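Local structure of protein yciO (Escherichia coli, 1K7J) at residues F65-Y78 / Q130-T143. The protein is of unknown function but probably binds double-stranded RNA. Sequence-based numbering, arbitrary orientation.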
loop_
_atom_site.group_PDB
_atom_site.type_symbol
_atom_site.label_atom_id
_atom_site.label_comp_id
_atom_site.label_asym_id
_atom_site.label_seq_id
_atom_site.Cartn_x
_atom_site.Cartn_y
_atom_site.Cartn_z
ATOM N N PHE A 65 -4.679 8.086 1.049
ATOM C CA PHE A 65 -4.706 6.786 0.398
ATOM C C PHE A 65 -3.221 6.471 0.279
ATOM O O PHE A 65 -2.377 7.279 0.673
ATOM C CB PHE A 65 -5.302 6.881 -1.007
ATOM C CG PHE A 65 -6.793 6.782 -1.044
ATOM C CD1 PHE A 65 -7.427 5.571 -0.791
ATOM C CD2 PHE A 65 -7.568 7.897 -1.342
ATOM C CE1 PHE A 65 -8.814 5.472 -0.835
ATOM C CE2 PHE A 65 -8.953 7.808 -1.389
ATOM C CZ PHE A 65 -9.576 6.593 -1.135
ATOM N N THR A 66 -2.897 5.306 -0.265
ATOM C CA THR A 66 -1.508 4.923 -0.441
ATOM C C THR A 66 -1.300 4.414 -1.854
ATOM O O THR A 66 -2.162 3.735 -2.407
ATOM C CB THR A 66 -1.102 3.792 0.530
ATOM O OG1 THR A 66 -1.211 4.256 1.880
ATOM C CG2 THR A 66 0.338 3.348 0.271
ATOM N N LEU A 67 -0.177 4.783 -2.454
ATOM C CA LEU A 67 0.156 4.269 -3.770
ATOM C C LEU A 67 1.334 3.346 -3.499
ATOM O O LEU A 67 2.379 3.788 -3.015
ATOM C CB LEU A 67 0.562 5.384 -4.738
ATOM C CG LEU A 67 -0.560 6.286 -5.266
ATOM C CD1 LEU A 67 0.012 7.238 -6.302
ATOM C CD2 LEU A 67 -1.671 5.442 -5.887
HETATM N N MSE A 68 1.139 2.060 -3.765
HETATM C CA MSE A 68 2.177 1.053 -3.563
HETATM C C MSE A 68 3.024 1.095 -4.837
HETATM O O MSE A 68 2.554 0.722 -5.915
HETATM C CB MSE A 68 1.519 -0.320 -3.369
HETATM C CG MSE A 68 2.373 -1.375 -2.679
HETATM SE SE MSE A 68 2.733 -0.986 -0.789
HETATM C CE MSE A 68 0.948 -1.288 -0.005
ATOM N N CYS A 69 4.269 1.555 -4.702
ATOM C CA CYS A 69 5.175 1.718 -5.838
ATOM C C CYS A 69 6.326 0.722 -5.917
ATOM O O CYS A 69 6.836 0.255 -4.903
ATOM C CB CYS A 69 5.755 3.132 -5.828
ATOM S SG CYS A 69 4.523 4.451 -5.858
ATOM N N ARG A 70 6.750 0.441 -7.144
ATOM C CA ARG A 70 7.831 -0.501 -7.400
ATOM C C ARG A 70 9.159 -0.070 -6.784
ATOM O O ARG A 70 9.858 -0.872 -6.163
ATOM C CB ARG A 70 8.010 -0.672 -8.910
ATOM C CG ARG A 70 9.058 -1.699 -9.309
ATOM C CD ARG A 70 8.570 -3.118 -9.062
ATOM N NE ARG A 70 9.585 -4.108 -9.416
ATOM C CZ ARG A 70 10.027 -4.318 -10.652
ATOM N NH1 ARG A 70 9.540 -3.612 -11.663
ATOM N NH2 ARG A 70 10.970 -5.226 -10.876
ATOM N N ASP A 71 9.499 1.202 -6.953
ATOM C CA ASP A 71 10.761 1.727 -6.452
ATOM C C ASP A 71 10.704 3.245 -6.341
ATOM O O ASP A 71 9.668 3.851 -6.608
ATOM C CB ASP A 71 11.897 1.321 -7.395
ATOM C CG ASP A 71 11.548 1.538 -8.860
ATOM O OD1 ASP A 71 10.782 2.479 -9.165
ATOM O OD2 ASP A 71 12.050 0.773 -9.712
ATOM N N LEU A 72 11.821 3.853 -5.950
ATOM C CA LEU A 72 11.885 5.301 -5.792
ATOM C C LEU A 72 11.609 6.027 -7.107
ATOM O O LEU A 72 10.982 7.083 -7.111
ATOM C CB LEU A 72 13.256 5.716 -5.236
ATOM C CG LEU A 72 13.449 7.205 -4.937
ATOM C CD1 LEU A 72 12.401 7.679 -3.939
ATOM C CD2 LEU A 72 14.849 7.434 -4.383
ATOM N N SER A 73 12.070 5.463 -8.220
ATOM C CA SER A 73 11.841 6.082 -9.522
ATOM C C SER A 73 10.343 6.214 -9.791
ATOM O O SER A 73 9.867 7.281 -10.183
ATOM C CB SER A 73 12.484 5.247 -10.632
ATOM O OG SER A 73 12.184 5.791 -11.908
ATOM N N GLU A 74 9.600 5.130 -9.582
ATOM C CA GLU A 74 8.162 5.169 -9.810
ATOM C C GLU A 74 7.506 6.119 -8.817
ATOM O O GLU A 74 6.595 6.865 -9.168
ATOM C CB GLU A 74 7.549 3.776 -9.676
ATOM C CG GLU A 74 6.050 3.768 -9.953
ATOM C CD GLU A 74 5.524 2.388 -10.287
ATOM O OE1 GLU A 74 5.344 1.567 -9.363
ATOM O OE2 GLU A 74 5.297 2.122 -11.487
ATOM N N LEU A 75 7.976 6.096 -7.576
ATOM C CA LEU A 75 7.434 6.978 -6.550
ATOM C C LEU A 75 7.600 8.431 -6.998
ATOM O O LEU A 75 6.690 9.249 -6.847
ATOM C CB LEU A 75 8.159 6.741 -5.219
ATOM C CG LEU A 75 7.743 7.586 -4.008
ATOM C CD1 LEU A 75 8.092 6.836 -2.726
ATOM C CD2 LEU A 75 8.435 8.949 -4.045
ATOM N N SER A 76 8.758 8.736 -7.573
ATOM C CA SER A 76 9.066 10.085 -8.035
ATOM C C SER A 76 8.296 10.495 -9.283
ATOM O O SER A 76 8.344 11.654 -9.701
ATOM C CB SER A 76 10.567 10.207 -8.284
ATOM O OG SER A 76 11.281 9.936 -7.089
ATOM N N THR A 77 7.597 9.538 -9.882
ATOM C CA THR A 77 6.802 9.797 -11.072
ATOM C C THR A 77 5.391 10.193 -10.644
ATOM O O THR A 77 4.740 11.025 -11.281
ATOM C CB THR A 77 6.716 8.534 -11.958
ATOM O OG1 THR A 77 8.036 8.122 -12.334
ATOM C CG2 THR A 77 5.898 8.808 -13.214
ATOM N N TYR A 78 4.933 9.603 -9.545
ATOM C CA TYR A 78 3.591 9.860 -9.043
ATOM C C TYR A 78 3.470 10.899 -7.935
ATOM O O TYR A 78 2.364 11.225 -7.518
ATOM C CB TYR A 78 2.943 8.544 -8.596
ATOM C CG TYR A 78 2.574 7.656 -9.763
ATOM C CD1 TYR A 78 3.553 6.972 -10.482
ATOM C CD2 TYR A 78 1.250 7.550 -10.186
ATOM C CE1 TYR A 78 3.223 6.203 -11.603
ATOM C CE2 TYR A 78 0.909 6.788 -11.301
ATOM C CZ TYR A 78 1.898 6.120 -12.004
ATOM O OH TYR A 78 1.557 5.375 -13.108
ATOM N N GLN A 130 6.444 -6.997 -4.556
ATOM C CA GLN A 130 7.281 -6.542 -5.657
ATOM C C GLN A 130 6.899 -7.239 -6.961
ATOM O O GLN A 130 6.859 -6.609 -8.018
ATOM C CB GLN A 130 8.756 -6.786 -5.341
ATOM C CG GLN A 130 9.394 -5.670 -4.519
ATOM C CD GLN A 130 9.481 -4.369 -5.294
ATOM O OE1 GLN A 130 9.903 -4.355 -6.449
ATOM N NE2 GLN A 130 9.093 -3.269 -4.660
ATOM N N ALA A 131 6.599 -8.533 -6.884
ATOM C CA ALA A 131 6.216 -9.289 -8.072
ATOM C C ALA A 131 4.896 -8.765 -8.640
ATOM O O ALA A 131 4.741 -8.636 -9.855
ATOM C CB ALA A 131 6.096 -10.779 -7.735
ATOM N N LEU A 132 3.944 -8.463 -7.762
ATOM C CA LEU A 132 2.657 -7.941 -8.206
ATOM C C LEU A 132 2.849 -6.614 -8.940
ATOM O O LEU A 132 2.274 -6.390 -10.010
ATOM C CB LEU A 132 1.720 -7.737 -7.007
ATOM C CG LEU A 132 1.183 -8.999 -6.320
ATOM C CD1 LEU A 132 0.459 -8.622 -5.029
ATOM C CD2 LEU A 132 0.241 -9.738 -7.264
ATOM N N LEU A 133 3.666 -5.735 -8.370
ATOM C CA LEU A 133 3.909 -4.435 -8.983
ATOM C C LEU A 133 4.638 -4.568 -10.312
ATOM O O LEU A 133 4.311 -3.877 -11.272
ATOM C CB LEU A 133 4.693 -3.541 -8.021
ATOM C CG LEU A 133 3.913 -3.196 -6.746
ATOM C CD1 LEU A 133 4.812 -2.431 -5.790
ATOM C CD2 LEU A 133 2.663 -2.385 -7.098
ATOM N N GLU A 134 5.621 -5.459 -10.374
ATOM C CA GLU A 134 6.360 -5.662 -11.615
ATOM C C GLU A 134 5.412 -6.109 -12.725
ATOM O O GLU A 134 5.503 -5.640 -13.860
ATOM C CB GLU A 134 7.451 -6.719 -11.427
ATOM C CG GLU A 134 8.374 -6.862 -12.628
ATOM C CD GLU A 134 9.392 -7.973 -12.452
ATOM O OE1 GLU A 134 9.957 -8.094 -11.344
ATOM O OE2 GLU A 134 9.636 -8.719 -13.425
ATOM N N ALA A 135 4.500 -7.018 -12.397
ATOM C CA ALA A 135 3.551 -7.520 -13.384
ATOM C C ALA A 135 2.503 -6.474 -13.754
ATOM O O ALA A 135 2.095 -6.384 -14.915
ATOM C CB ALA A 135 2.872 -8.782 -12.857
ATOM N N LEU A 136 2.069 -5.682 -12.778
ATOM C CA LEU A 136 1.059 -4.654 -13.028
ATOM C C LEU A 136 1.605 -3.538 -13.918
ATOM O O LEU A 136 0.907 -3.045 -14.804
ATOM C CB LEU A 136 0.551 -4.074 -11.705
ATOM C CG LEU A 136 -0.559 -3.019 -11.791
ATOM C CD1 LEU A 136 -1.775 -3.584 -12.509
ATOM C CD2 LEU A 136 -0.932 -2.571 -10.386
ATOM N N GLY A 137 2.848 -3.132 -13.676
ATOM C CA GLY A 137 3.454 -2.102 -14.505
ATOM C C GLY A 137 3.279 -0.673 -14.036
ATOM O O GLY A 137 3.828 0.253 -14.636
ATOM N N GLU A 138 2.500 -0.490 -12.978
ATOM C CA GLU A 138 2.270 0.832 -12.408
ATOM C C GLU A 138 1.895 0.642 -10.943
ATOM O O GLU A 138 1.729 -0.492 -10.486
ATOM C CB GLU A 138 1.149 1.565 -13.159
ATOM C CG GLU A 138 -0.206 0.867 -13.137
ATOM C CD GLU A 138 -1.306 1.712 -13.768
ATOM O OE1 GLU A 138 -0.979 2.635 -14.546
ATOM O OE2 GLU A 138 -2.497 1.447 -13.494
ATOM N N PRO A 139 1.764 1.743 -10.185
ATOM C CA PRO A 139 1.408 1.633 -8.768
ATOM C C PRO A 139 0.042 1.010 -8.546
ATOM O O PRO A 139 -0.812 1.010 -9.428
ATOM C CB PRO A 139 1.440 3.083 -8.283
ATOM C CG PRO A 139 2.438 3.722 -9.189
ATOM C CD PRO A 139 2.070 3.140 -10.532
HETATM N N MSE A 140 -0.151 0.485 -7.346
HETATM C CA MSE A 140 -1.413 -0.120 -6.966
HETATM C C MSE A 140 -2.030 0.781 -5.897
HETATM O O MSE A 140 -1.352 1.160 -4.947
HETATM C CB MSE A 140 -1.149 -1.520 -6.404
HETATM C CG MSE A 140 -2.367 -2.290 -5.955
HETATM SE SE MSE A 140 -2.135 -4.192 -6.261
HETATM C CE MSE A 140 -0.394 -4.439 -5.465
ATOM N N LEU A 141 -3.291 1.166 -6.073
ATOM C CA LEU A 141 -3.955 1.990 -5.069
ATOM C C LEU A 141 -4.132 1.058 -3.883
ATOM O O LEU A 141 -4.661 -0.046 -4.032
ATOM C CB LEU A 141 -5.317 2.469 -5.565
ATOM C CG LEU A 141 -6.160 3.188 -4.508
ATOM C CD1 LEU A 141 -5.437 4.442 -4.024
ATOM C CD2 LEU A 141 -7.514 3.541 -5.099
ATOM N N SER A 142 -3.692 1.491 -2.708
ATOM C CA SER A 142 -3.772 0.633 -1.535
ATOM C C SER A 142 -3.998 1.366 -0.226
ATOM O O SER A 142 -4.086 2.591 -0.178
ATOM C CB SER A 142 -2.468 -0.163 -1.398
ATOM O OG SER A 142 -2.097 -0.793 -2.612
ATOM N N THR A 143 -4.106 0.566 0.829
ATOM C CA THR A 143 -4.234 1.026 2.210
ATOM C C THR A 143 -3.796 -0.176 3.030
ATOM O O THR A 143 -3.870 -1.318 2.561
ATOM C CB THR A 143 -5.689 1.386 2.641
ATOM O OG1 THR A 143 -6.475 0.192 2.748
ATOM C CG2 THR A 143 -6.329 2.342 1.657
HETATM O O HOH W 1 6.921 -1.853 -12.113
HETATM O O HOH W 2 11.226 -6.338 -8.083
HETATM O O HOH W 3 4.803 -0.916 -10.308
HETATM O O HOH W 4 -0.531 5.373 -14.811
#
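T66 to M68 and M140 to S142 form an antiparallel strand pair in the interior of the mixed sheet of this YrdC-like fold, extended by polar and CH-pi contacts where each segment turns into or out of a helix. Four backbone bonds define the ladder: T66 and S142 bond in both directions, and so do M68 and M140, the straightest being M68 N to M140 O at 2.9 Å and 174°. L67 and L141 form the non-hydrogen-bonded pair between them. Strand 118-122 flanks 66-68 on its other edge, and S142 OG is hydrogen-bonded to Y32 OH of strand 30-34.

Beyond the ladder, P139 is the wedge. Its CG stands over one face of the Y78 ring, 3.6 Å from the centroid and 13° off the normal, while the E74 carboxyl group lies against the same proline. In E74, CG lies anti to N (chi1 -178°) and the chain stays extended beyond it, so that OE1 accepts from R70 N (2.9 Å). A smaller alanine in place of Y78 would probably leave P139 without its aromatic cover and the water bound to E138 OE1 without its tyrosine partner.

The R70 side chain runs to Q130 and E134 of helix 127-136. Q130 NE2 donates to R70 O at 2.9 Å, close to its own amide plane; Q130 OE1 receives a weak bond from R70 NE, at the guanidinium edge, and another from a water that accepts from R70 NH2. The aliphatic part of E134 covers one guanidinium face, with CB 3.6 Å above the plane; E134 OE1 reaches R70 NH2 at 3.1 Å from well outside that plane, so this salt bridge is likely to act through charge alone. The chemistry thus grades from directional backbone bonds in the buried sheet to a partly water-mediated grip on R70, less directional in its salt bridge and weak NE bond.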